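Local structure of cupin 2, conserved barrel (Desulfitobacterium hafniense, 2OZJ) at residues A69-D74 and D84-P89. The protein is of unknown function but belongs to the cupin superfamily of small beta-barrel proteins and assembles as a dimer. Numbering follows the deposited sequence.
Sequences AVITFD and DVLMVP
Leu86 reaches across the barrel interior with one methyl, CD2, and meets two residues of the facing strand. The contact is wholly apolar, with no hydrogen bond across it; Ile71, Leu86 and Val88 are buried and Phe73 partly exposed, as fits hydrophobic packing inside a barrel. The nearer partner of Leu86 is Ile71, whose CD1 lies 3.8 Å from Leu86 CD2; the two side chains pass antiparallel and touch through their terminal methyls. The isoleucine gets there in extended form: CG1 stands anti to the carbonyl carbon (chi1 -61°), and chi2 of -178° carries CD1 straight on. The same Leu86 CD2 sits 4.1 Å from Phe73 CZ, approaching the ring obliquely. Strands 69-73 and 84-88 run nearly parallel, with axes 18° apart, but at 10.6 Å they are too distant to share backbone hydrogen bonds and belong to opposite walls of the conserved cupin barrel, the first in a three-stranded antiparallel sheet, the second at one edge of the larger antiparallel sheet. As usual in beta strands, alternate residues point inward: Ile71 and Phe73 from one wall, Leu86 and Val88 from the other. The Phe73 ring is approached in two further ways. Val88 CG2 comes to its edge, near the ring plane, 3.9 Å from Phe73 CE2. Over one face lies CG2 of Ile71, from the ring's own strand, 3.9 Å above the ring plane and nearer the rim than the centre. Tyr62 packs against both Ile71 and Val88. At the outer edge of the larger sheet, Asp84 and Val85 pair antiparallel with a strand of the second subunit.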
loop_
_atom_site.group_PDB
_atom_site.type_symbol
_atom_site.label_atom_id
_atom_site.label_comp_id
_atom_site.label_asym_id
_atom_site.label_seq_id
_atom_site.Cartn_x
_atom_site.Cartn_y
_atom_site.Cartn_z
ATOM N N ALA A 69 -14.352 -8.860 1.029
ATOM C CA ALA A 69 -13.645 -10.116 0.836
ATOM C C ALA A 69 -13.660 -10.921 2.135
ATOM O O ALA A 69 -14.055 -10.422 3.193
ATOM C CB ALA A 69 -12.201 -9.851 0.392
ATOM N N VAL A 70 -13.223 -12.170 2.033
ATOM C CA VAL A 70 -13.095 -13.059 3.176
ATOM C C VAL A 70 -11.792 -13.815 3.018
ATOM O O VAL A 70 -11.496 -14.311 1.924
ATOM C CB VAL A 70 -14.252 -14.080 3.252
ATOM C CG1 VAL A 70 -14.100 -14.988 4.472
ATOM C CG2 VAL A 70 -15.584 -13.365 3.286
ATOM N N ILE A 71 -11.005 -13.889 4.084
ATOM C CA ILE A 71 -9.792 -14.675 4.076
ATOM C C ILE A 71 -9.963 -15.864 4.992
ATOM O O ILE A 71 -10.456 -15.733 6.112
ATOM C CB ILE A 71 -8.541 -13.907 4.530
ATOM C CG1 ILE A 71 -8.270 -12.746 3.610
ATOM C CG2 ILE A 71 -7.339 -14.815 4.460
ATOM C CD1 ILE A 71 -6.961 -11.927 3.987
ATOM N N THR A 72 -9.548 -17.031 4.505
ATOM C CA THR A 72 -9.676 -18.293 5.244
ATOM C C THR A 72 -8.315 -18.876 5.585
ATOM O O THR A 72 -7.488 -19.002 4.692
ATOM C CB THR A 72 -10.421 -19.350 4.369
ATOM O OG1 THR A 72 -11.759 -18.910 4.126
ATOM C CG2 THR A 72 -10.475 -20.699 5.050
ATOM N N PHE A 73 -8.099 -19.268 6.850
ATOM C CA PHE A 73 -6.877 -20.017 7.242
ATOM C C PHE A 73 -6.980 -20.754 8.553
ATOM O O PHE A 73 -7.228 -20.132 9.588
ATOM C CB PHE A 73 -5.598 -19.152 7.278
ATOM C CG PHE A 73 -5.802 -17.732 7.721
ATOM C CD1 PHE A 73 -6.820 -17.369 8.590
ATOM C CD2 PHE A 73 -4.942 -16.755 7.265
ATOM C CE1 PHE A 73 -6.984 -16.074 8.972
ATOM C CE2 PHE A 73 -5.107 -15.454 7.646
ATOM C CZ PHE A 73 -6.128 -15.109 8.505
ATOM N N ASP A 74 -6.843 -22.085 8.480
ATOM C CA ASP A 74 -6.625 -22.906 9.668
ATOM C C ASP A 74 -7.896 -23.051 10.500
ATOM O O ASP A 74 -8.528 -24.108 10.515
ATOM C CB ASP A 74 -5.500 -22.321 10.524
ATOM N N ASP A 84 -9.552 -2.029 4.950
ATOM C CA ASP A 84 -8.897 -2.990 5.837
ATOM C C ASP A 84 -7.567 -3.478 5.282
ATOM O O ASP A 84 -7.441 -3.704 4.073
ATOM C CB ASP A 84 -9.779 -4.219 6.068
ATOM C CG ASP A 84 -10.929 -3.989 7.065
ATOM O OD1 ASP A 84 -10.964 -3.031 7.905
ATOM O OD2 ASP A 84 -11.828 -4.861 7.009
ATOM N N VAL A 85 -6.618 -3.650 6.206
ATOM C CA VAL A 85 -5.356 -4.294 5.980
ATOM C C VAL A 85 -5.271 -5.509 6.890
ATOM O O VAL A 85 -5.782 -5.526 8.050
ATOM C CB VAL A 85 -4.166 -3.300 6.178
ATOM C CG1 VAL A 85 -3.964 -2.963 7.677
ATOM C CG2 VAL A 85 -2.945 -3.842 5.579
ATOM N N LEU A 86 -4.684 -6.564 6.352
ATOM C CA LEU A 86 -4.347 -7.754 7.124
ATOM C C LEU A 86 -3.014 -8.283 6.643
ATOM O O LEU A 86 -2.783 -8.344 5.437
ATOM C CB LEU A 86 -5.417 -8.849 6.964
ATOM C CG LEU A 86 -5.389 -9.961 8.032
ATOM C CD1 LEU A 86 -5.786 -9.500 9.451
ATOM C CD2 LEU A 86 -6.307 -11.097 7.622
HETATM N N MSE A 87 -2.139 -8.643 7.579
HETATM C CA MSE A 87 -0.861 -9.253 7.266
HETATM C C MSE A 87 -0.958 -10.747 7.502
HETATM O O MSE A 87 -1.425 -11.191 8.550
HETATM C CB MSE A 87 0.245 -8.664 8.137
HETATM C CG MSE A 87 1.660 -8.960 7.596
HETATM SE SE MSE A 87 2.374 -10.628 8.155
HETATM C CE MSE A 87 3.416 -10.118 9.689
ATOM N N VAL A 88 -0.564 -11.512 6.484
ATOM C CA VAL A 88 -0.539 -12.972 6.561
ATOM C C VAL A 88 0.922 -13.431 6.507
ATOM O O VAL A 88 1.602 -13.213 5.505
ATOM C CB VAL A 88 -1.391 -13.611 5.418
ATOM C CG1 VAL A 88 -1.330 -15.117 5.473
ATOM C CG2 VAL A 88 -2.855 -13.116 5.480
ATOM N N PRO A 89 1.421 -14.032 7.595
ATOM C CA PRO A 89 2.853 -14.346 7.658
ATOM C C PRO A 89 3.294 -15.459 6.718
ATOM O O PRO A 89 2.485 -16.290 6.317
ATOM C CB PRO A 89 3.077 -14.738 9.129
ATOM C CG PRO A 89 1.746 -15.096 9.653
ATOM C CD PRO A 89 0.722 -14.365 8.856
#